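PDB 1IZC: macrophomate synthase intermolecular Diels-Alderase from Macrophoma commelinae, which belongs to the HpcH/HpaI aldolase/citrate lyase family of TIM-barrel enzymes and holds a magnesium ion and pyruvic acid in its pocket. Local coordinates for residues Val171-Ser174 and Asn175-Cys179; Pro261-Glu265 and Gln266-Ala270. The protein carries 1 engineered substitution. All coordinates share one frame; numbering follows the deposited sequence.

Contact 1. Residues Val171-Ser174 and Asn175-Cys179; sequences VATS and NNHVC
Four successive backbone N-H groups reach back to the carbonyls of Val171-Ser174, winding the chain into a short helix. Asn175 N meets Val171 O at 3.0 Å in the straightest of these bonds (165° at the hydrogen), while Asn176 N to Ala172 O and His177 N to Thr173 O are both 2.9 Å and more bent. The last, Val178 N to Ser174 O, is weak at 3.3 Å, and Val178 is where the backbone leaves helical angles. Its CG2 lies close to the same oxygen, 3.2 Å from Ser174 O. From here the chain runs directly into the fifth strand of the TIM barrel, 179-184, where the backbone of Cys179 bonds to Ala119 and Ile121 of the strand-four region. Among the side chains, Thr173 turns CG2 anti to its own nitrogen and brings this methyl above the plane of the His177 ring, off-centre on the ND1 side, with CG2 3.7 Å from ND1. That leaves OG1 beside the backbone N, bonded to Asn170 OD1 and Ser162 OG, while His177 ND1 binds Pro25 O. The Asn176 amide folds back toward the preceding turn: its ND2 lies 3.0 Å from Ala172 O, at too poor an angle for a hydrogen bond, and 3.8 Å from Ala172 CB. Asn175 instead directs OD1 to Tyr141 N, tying the helix to the loop that precedes it.

Contact 2. Residues Pro261-Glu265 and Gln266-Ala270; sequences PSLIE and QGYRA
Leu263 CD2 sits over the centre of the Tyr268 ring, 3.6 Å above its plane, in a CH-pi contact with one face. On another side of the turn Gln266 folds back on Ser262: its extended chain carries NE2 to Ser262 OG at 3.1 Å, nearly in the amide plane, with a weaker bond from NE2 to Ser262 O. That carbonyl also takes the backbone N-H of Gln266, with N to O at 3.0 Å. Behind the leucine-tyrosine pair stands the backbone that sets it up. Tyr268 N reaches Leu263 O at 2.9 Å, and Gly267 N reaches Ile264 O at 3.0 Å; with Gly267 at a phi of 107°, this is a Schellman motif closing helix 260-265, and the leucine and tyrosine form the apolar contact across it. Ile264 O also accepts Arg269 NH1, at 2.8 Å and almost straight (164°), which lies in the carbonyl plane on a lone pair, whereas Gly267 N comes from above that plane. A bend at chi2 (-70°) curls the arginine back, so that NH1 also bonds to Tyr268 O at 2.8 Å, fixing the rotation of the guanidinium. One water, 2.8 Å from Arg269 NH2, donates to Ile264 O as well. The charge of Arg269, set against the C-terminal carbonyls, probably helps offset the partial negative charge at this helix end. Farther out, Tyr268 packs on Ile250 of the seventh barrel strand, and the backbone of Arg269 bonds to Leu43 and Ile250. Ile264 and Glu265 press against Ala295 and Phe298 of a neighbouring subunit.

How the contacts relate
Contacts 1 and 2 both lie where a short helix ends and the chain heads into the barrel, 171-177 before the fifth strand and 260-265 before the eighth. Their centres are 26 Å apart and their nearest atoms about 10 Å, so neither touches the other. Neither supplies a pocket residue. The side chain of Val171 is about 11 Å from a bound pyruvic acid, and that of Tyr268 about 10 Å from one; a bound magnesium ion lies about 12 Å from the side chain of Val171, and one about 14 Å from that of Tyr268. Along the chain, the strand after contact 1 carries Gln183 and leads to Glu185, which binds magnesium together with Asp211.

Contact 1. Residues Val171-Ser174 and Asn175-Cys179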
ATOM      1  N   VAL A 171      20.161   3.719 -24.756  1.00 12.75           N
ATOM      2  CA  VAL A 171      19.387   3.194 -25.865  1.00 14.91           C
ATOM      3  C   VAL A 171      20.075   1.932 -26.391  1.00 12.27           C
ATOM      4  O   VAL A 171      19.412   0.977 -26.780  1.00 14.19           O
ATOM      5  CB  VAL A 171      19.284   4.239 -27.002  1.00 13.68           C
ATOM      6  CG1 VAL A 171      18.881   3.564 -28.306  1.00 19.59           C
ATOM      7  CG2 VAL A 171      18.259   5.295 -26.624  1.00 16.78           C
ATOM      8  N   ALA A 172      21.404   1.928 -26.401  1.00 13.37           N
ATOM      9  CA  ALA A 172      22.149   0.769 -26.886  1.00 14.85           C
ATOM     10  C   ALA A 172      21.963  -0.388 -25.910  1.00 14.50           C
ATOM     11  O   ALA A 172      21.789  -1.543 -26.305  1.00 12.54           O
ATOM     12  CB  ALA A 172      23.644   1.111 -27.020  1.00 15.00           C
ATOM     13  N   THR A 173      22.009  -0.065 -24.623  1.00 11.49           N
ATOM     14  CA  THR A 173      21.836  -1.081 -23.588  1.00 11.28           C
ATOM     15  C   THR A 173      20.520  -1.798 -23.818  1.00 13.81           C
ATOM     16  O   THR A 173      20.456  -3.034 -23.879  1.00 12.56           O
ATOM     17  CB  THR A 173      21.805  -0.433 -22.202  1.00  9.12           C
ATOM     18  OG1 THR A 173      23.067   0.184 -21.952  1.00 11.38           O
ATOM     19  CG2 THR A 173      21.519  -1.485 -21.123  1.00  9.48           C
ATOM     20  N   SER A 174      19.460  -1.013 -23.958  1.00 12.01           N
ATOM     21  CA  SER A 174      18.143  -1.577 -24.159  1.00 14.22           C
ATOM     22  C   SER A 174      18.001  -2.379 -25.442  1.00 16.24           C
ATOM     23  O   SER A 174      17.485  -3.498 -25.440  1.00 15.53           O
ATOM     24  CB  SER A 174      17.100  -0.463 -24.126  1.00 12.41           C
ATOM     25  OG  SER A 174      17.059   0.127 -22.828  1.00 16.48           O
ATOM     26  N   ASN A 175      18.468  -1.829 -26.552  1.00 12.42           N
ATOM     27  CA  ASN A 175      18.301  -2.554 -27.800  1.00 12.03           C
ATOM     28  C   ASN A 175      19.220  -3.769 -27.973  1.00 11.51           C
ATOM     29  O   ASN A 175      18.912  -4.675 -28.757  1.00 13.46           O
ATOM     30  CB  ASN A 175      18.419  -1.575 -28.979  1.00 14.36           C
ATOM     31  CG  ASN A 175      17.127  -0.760 -29.204  1.00 19.16           C
ATOM     32  OD1 ASN A 175      16.184  -0.807 -28.399  1.00 13.61           O
ATOM     33  ND2 ASN A 175      17.092  -0.003 -30.300  1.00 16.43           N
ATOM     34  N   ASN A 176      20.320  -3.812 -27.224  1.00 11.84           N
ATOM     35  CA  ASN A 176      21.247  -4.930 -27.317  1.00 10.36           C
ATOM     36  C   ASN A 176      21.048  -6.007 -26.250  1.00  8.61           C
ATOM     37  O   ASN A 176      21.441  -7.149 -26.447  1.00 10.89           O
ATOM     38  CB  ASN A 176      22.699  -4.446 -27.216  1.00 11.73           C
ATOM     39  CG  ASN A 176      23.083  -3.500 -28.333  1.00 19.73           C
ATOM     40  OD1 ASN A 176      22.589  -3.610 -29.448  1.00 24.64           O
ATOM     41  ND2 ASN A 176      23.984  -2.577 -28.040  1.00 25.57           N
ATOM     42  N   HIS A 177      20.443  -5.646 -25.123  1.00  9.54           N
ATOM     43  CA  HIS A 177      20.282  -6.613 -24.030  1.00  9.20           C
ATOM     44  C   HIS A 177      18.935  -7.312 -23.941  1.00 11.32           C
ATOM     45  O   HIS A 177      18.861  -8.466 -23.505  1.00  9.13           O
ATOM     46  CB  HIS A 177      20.511  -5.926 -22.678  1.00  6.60           C
ATOM     47  CG  HIS A 177      21.939  -5.575 -22.393  1.00 11.30           C
ATOM     48  ND1 HIS A 177      22.352  -5.112 -21.161  1.00 11.11           N
ATOM     49  CD2 HIS A 177      23.047  -5.611 -23.172  1.00 10.07           C
ATOM     50  CE1 HIS A 177      23.652  -4.880 -21.192  1.00 12.85           C
ATOM     51  NE2 HIS A 177      24.100  -5.174 -22.399  1.00  9.16           N
ATOM     52  N   VAL A 178      17.880  -6.601 -24.335  1.00 10.09           N
ATOM     53  CA  VAL A 178      16.506  -7.091 -24.213  1.00 11.49           C
ATOM     54  C   VAL A 178      16.080  -8.153 -25.218  1.00 11.38           C
ATOM     55  O   VAL A 178      16.341  -8.028 -26.419  1.00 10.87           O
ATOM     56  CB  VAL A 178      15.522  -5.900 -24.259  1.00 12.66           C
ATOM     57  CG1 VAL A 178      14.079  -6.402 -24.184  1.00 13.24           C
ATOM     58  CG2 VAL A 178      15.813  -4.948 -23.087  1.00 11.43           C
ATOM     59  N   CYS A 179      15.394  -9.177 -24.710  1.00  8.47           N
ATOM     60  CA  CYS A 179      14.939 -10.314 -25.517  1.00  6.04           C
ATOM     61  C   CYS A 179      13.426 -10.488 -25.589  1.00 10.41           C
ATOM     62  O   CYS A 179      12.699 -10.137 -24.646  1.00  9.62           O
ATOM     63  CB  CYS A 179      15.535 -11.608 -24.963  1.00 11.77           C
ATOM     64  SG  CYS A 179      17.341 -11.636 -24.884  1.00 14.11           S
TER

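Contact 2. Residues Pro261-Glu265 and Gln266-Ala270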
ATOM      1  N   PRO A 261      18.389 -32.526 -17.193  1.00 17.49           N
ATOM      2  CA  PRO A 261      19.217 -33.059 -18.284  1.00 17.83           C
ATOM      3  C   PRO A 261      18.430 -33.317 -19.559  1.00 17.46           C
ATOM      4  O   PRO A 261      18.867 -32.963 -20.653  1.00 19.46           O
ATOM      5  CB  PRO A 261      19.790 -34.340 -17.685  1.00 21.51           C
ATOM      6  CG  PRO A 261      19.980 -33.954 -16.249  1.00 21.88           C
ATOM      7  CD  PRO A 261      18.659 -33.249 -15.936  1.00 17.33           C
ATOM      8  N   SER A 262      17.261 -33.925 -19.420  1.00 19.12           N
ATOM      9  CA  SER A 262      16.432 -34.224 -20.576  1.00 19.76           C
ATOM     10  C   SER A 262      15.984 -32.934 -21.261  1.00 21.26           C
ATOM     11  O   SER A 262      15.957 -32.845 -22.492  1.00 19.48           O
ATOM     12  CB  SER A 262      15.207 -35.034 -20.155  1.00 23.28           C
ATOM     13  OG  SER A 262      14.415 -35.354 -21.288  1.00 32.14           O
ATOM     14  N   LEU A 263      15.630 -31.926 -20.466  1.00 17.23           N
ATOM     15  CA  LEU A 263      15.197 -30.662 -21.052  1.00 15.67           C
ATOM     16  C   LEU A 263      16.342 -30.027 -21.828  1.00 14.30           C
ATOM     17  O   LEU A 263      16.134 -29.489 -22.911  1.00 16.88           O
ATOM     18  CB  LEU A 263      14.695 -29.703 -19.960  1.00 15.14           C
ATOM     19  CG  LEU A 263      13.446 -30.204 -19.226  1.00 18.66           C
ATOM     20  CD1 LEU A 263      13.129 -29.292 -18.045  1.00 21.00           C
ATOM     21  CD2 LEU A 263      12.265 -30.263 -20.197  1.00 24.60           C
ATOM     22  N   ILE A 264      17.554 -30.087 -21.284  1.00 15.13           N
ATOM     23  CA  ILE A 264      18.695 -29.505 -21.978  1.00 16.18           C
ATOM     24  C   ILE A 264      18.924 -30.246 -23.293  1.00 19.46           C
ATOM     25  O   ILE A 264      19.216 -29.628 -24.317  1.00 19.45           O
ATOM     26  CB  ILE A 264      19.974 -29.555 -21.110  1.00 13.28           C
ATOM     27  CG1 ILE A 264      19.834 -28.553 -19.949  1.00 11.28           C
ATOM     28  CG2 ILE A 264      21.212 -29.214 -21.958  1.00 16.41           C
ATOM     29  CD1 ILE A 264      20.911 -28.662 -18.900  1.00 11.79           C
ATOM     30  N   GLU A 265      18.764 -31.565 -23.270  1.00 18.61           N
ATOM     31  CA  GLU A 265      18.960 -32.369 -24.480  1.00 21.08           C
ATOM     32  C   GLU A 265      17.924 -31.998 -25.531  1.00 21.96           C
ATOM     33  O   GLU A 265      18.175 -32.100 -26.736  1.00 24.03           O
ATOM     34  CB  GLU A 265      18.850 -33.865 -24.157  1.00 22.64           C
ATOM     35  CG  GLU A 265      19.914 -34.356 -23.193  1.00 30.48           C
ATOM     36  CD  GLU A 265      19.745 -35.822 -22.819  1.00 42.05           C
ATOM     37  OE1 GLU A 265      18.633 -36.212 -22.393  1.00 41.48           O
ATOM     38  OE2 GLU A 265      20.730 -36.582 -22.945  1.00 47.33           O
ATOM     39  N   GLN A 266      16.762 -31.564 -25.062  1.00 21.62           N
ATOM     40  CA  GLN A 266      15.667 -31.164 -25.934  1.00 22.91           C
ATOM     41  C   GLN A 266      15.808 -29.741 -26.468  1.00 24.73           C
ATOM     42  O   GLN A 266      15.004 -29.303 -27.290  1.00 25.41           O
ATOM     43  CB  GLN A 266      14.342 -31.283 -25.192  1.00 25.36           C
ATOM     44  CG  GLN A 266      13.942 -32.697 -24.863  1.00 29.62           C
ATOM     45  CD  GLN A 266      12.660 -32.747 -24.068  1.00 33.24           C
ATOM     46  OE1 GLN A 266      11.628 -32.224 -24.498  1.00 37.96           O
ATOM     47  NE2 GLN A 266      12.712 -33.377 -22.899  1.00 33.40           N
ATOM     48  N   GLY A 267      16.815 -29.017 -25.992  1.00 19.64           N
ATOM     49  CA  GLY A 267      17.019 -27.663 -26.467  1.00 19.48           C
ATOM     50  C   GLY A 267      16.658 -26.547 -25.500  1.00 16.13           C
ATOM     51  O   GLY A 267      16.721 -25.380 -25.877  1.00 15.66           O
ATOM     52  N   TYR A 268      16.274 -26.878 -24.271  1.00 14.48           N
ATOM     53  CA  TYR A 268      15.941 -25.818 -23.313  1.00 10.84           C
ATOM     54  C   TYR A 268      17.229 -25.163 -22.827  1.00 11.52           C
ATOM     55  O   TYR A 268      18.170 -25.859 -22.457  1.00 13.27           O
ATOM     56  CB  TYR A 268      15.196 -26.375 -22.089  1.00 10.24           C
ATOM     57  CG  TYR A 268      13.787 -26.874 -22.360  1.00 15.97           C
ATOM     58  CD1 TYR A 268      13.553 -27.856 -23.317  1.00 18.91           C
ATOM     59  CD2 TYR A 268      12.699 -26.401 -21.622  1.00 23.29           C
ATOM     60  CE1 TYR A 268      12.285 -28.364 -23.536  1.00 21.91           C
ATOM     61  CE2 TYR A 268      11.411 -26.908 -21.834  1.00 23.33           C
ATOM     62  CZ  TYR A 268      11.220 -27.889 -22.795  1.00 29.77           C
ATOM     63  OH  TYR A 268       9.967 -28.419 -23.022  1.00 33.45           O
ATOM     64  N   ARG A 269      17.270 -23.835 -22.814  1.00  9.87           N
ATOM     65  CA  ARG A 269      18.456 -23.127 -22.339  1.00  9.00           C
ATOM     66  C   ARG A 269      18.121 -22.137 -21.225  1.00  9.87           C
ATOM     67  O   ARG A 269      18.991 -21.420 -20.740  1.00 10.52           O
ATOM     68  CB  ARG A 269      19.165 -22.424 -23.501  1.00  9.82           C
ATOM     69  CG  ARG A 269      19.654 -23.396 -24.580  1.00 15.11           C
ATOM     70  CD  ARG A 269      20.829 -24.253 -24.105  1.00 12.44           C
ATOM     71  NE  ARG A 269      21.250 -25.186 -25.156  1.00 14.45           N
ATOM     72  CZ  ARG A 269      20.788 -26.426 -25.291  1.00 17.60           C
ATOM     73  NH1 ARG A 269      19.893 -26.901 -24.436  1.00 15.90           N
ATOM     74  NH2 ARG A 269      21.210 -27.195 -26.295  1.00 14.90           N
ATOM     75  N   ALA A 270      16.854 -22.100 -20.828  1.00 10.82           N
ATOM     76  CA  ALA A 270      16.416 -21.239 -19.717  1.00 13.44           C
ATOM     77  C   ALA A 270      15.325 -22.060 -19.068  1.00 10.98           C
ATOM     78  O   ALA A 270      14.265 -22.268 -19.663  1.00 11.89           O
ATOM     79  CB  ALA A 270      15.859 -19.921 -20.223  1.00  9.40           C
TER
HETATM   80  O   HOH W   1      20.100 -29.501 -27.348  1.00 24.87           O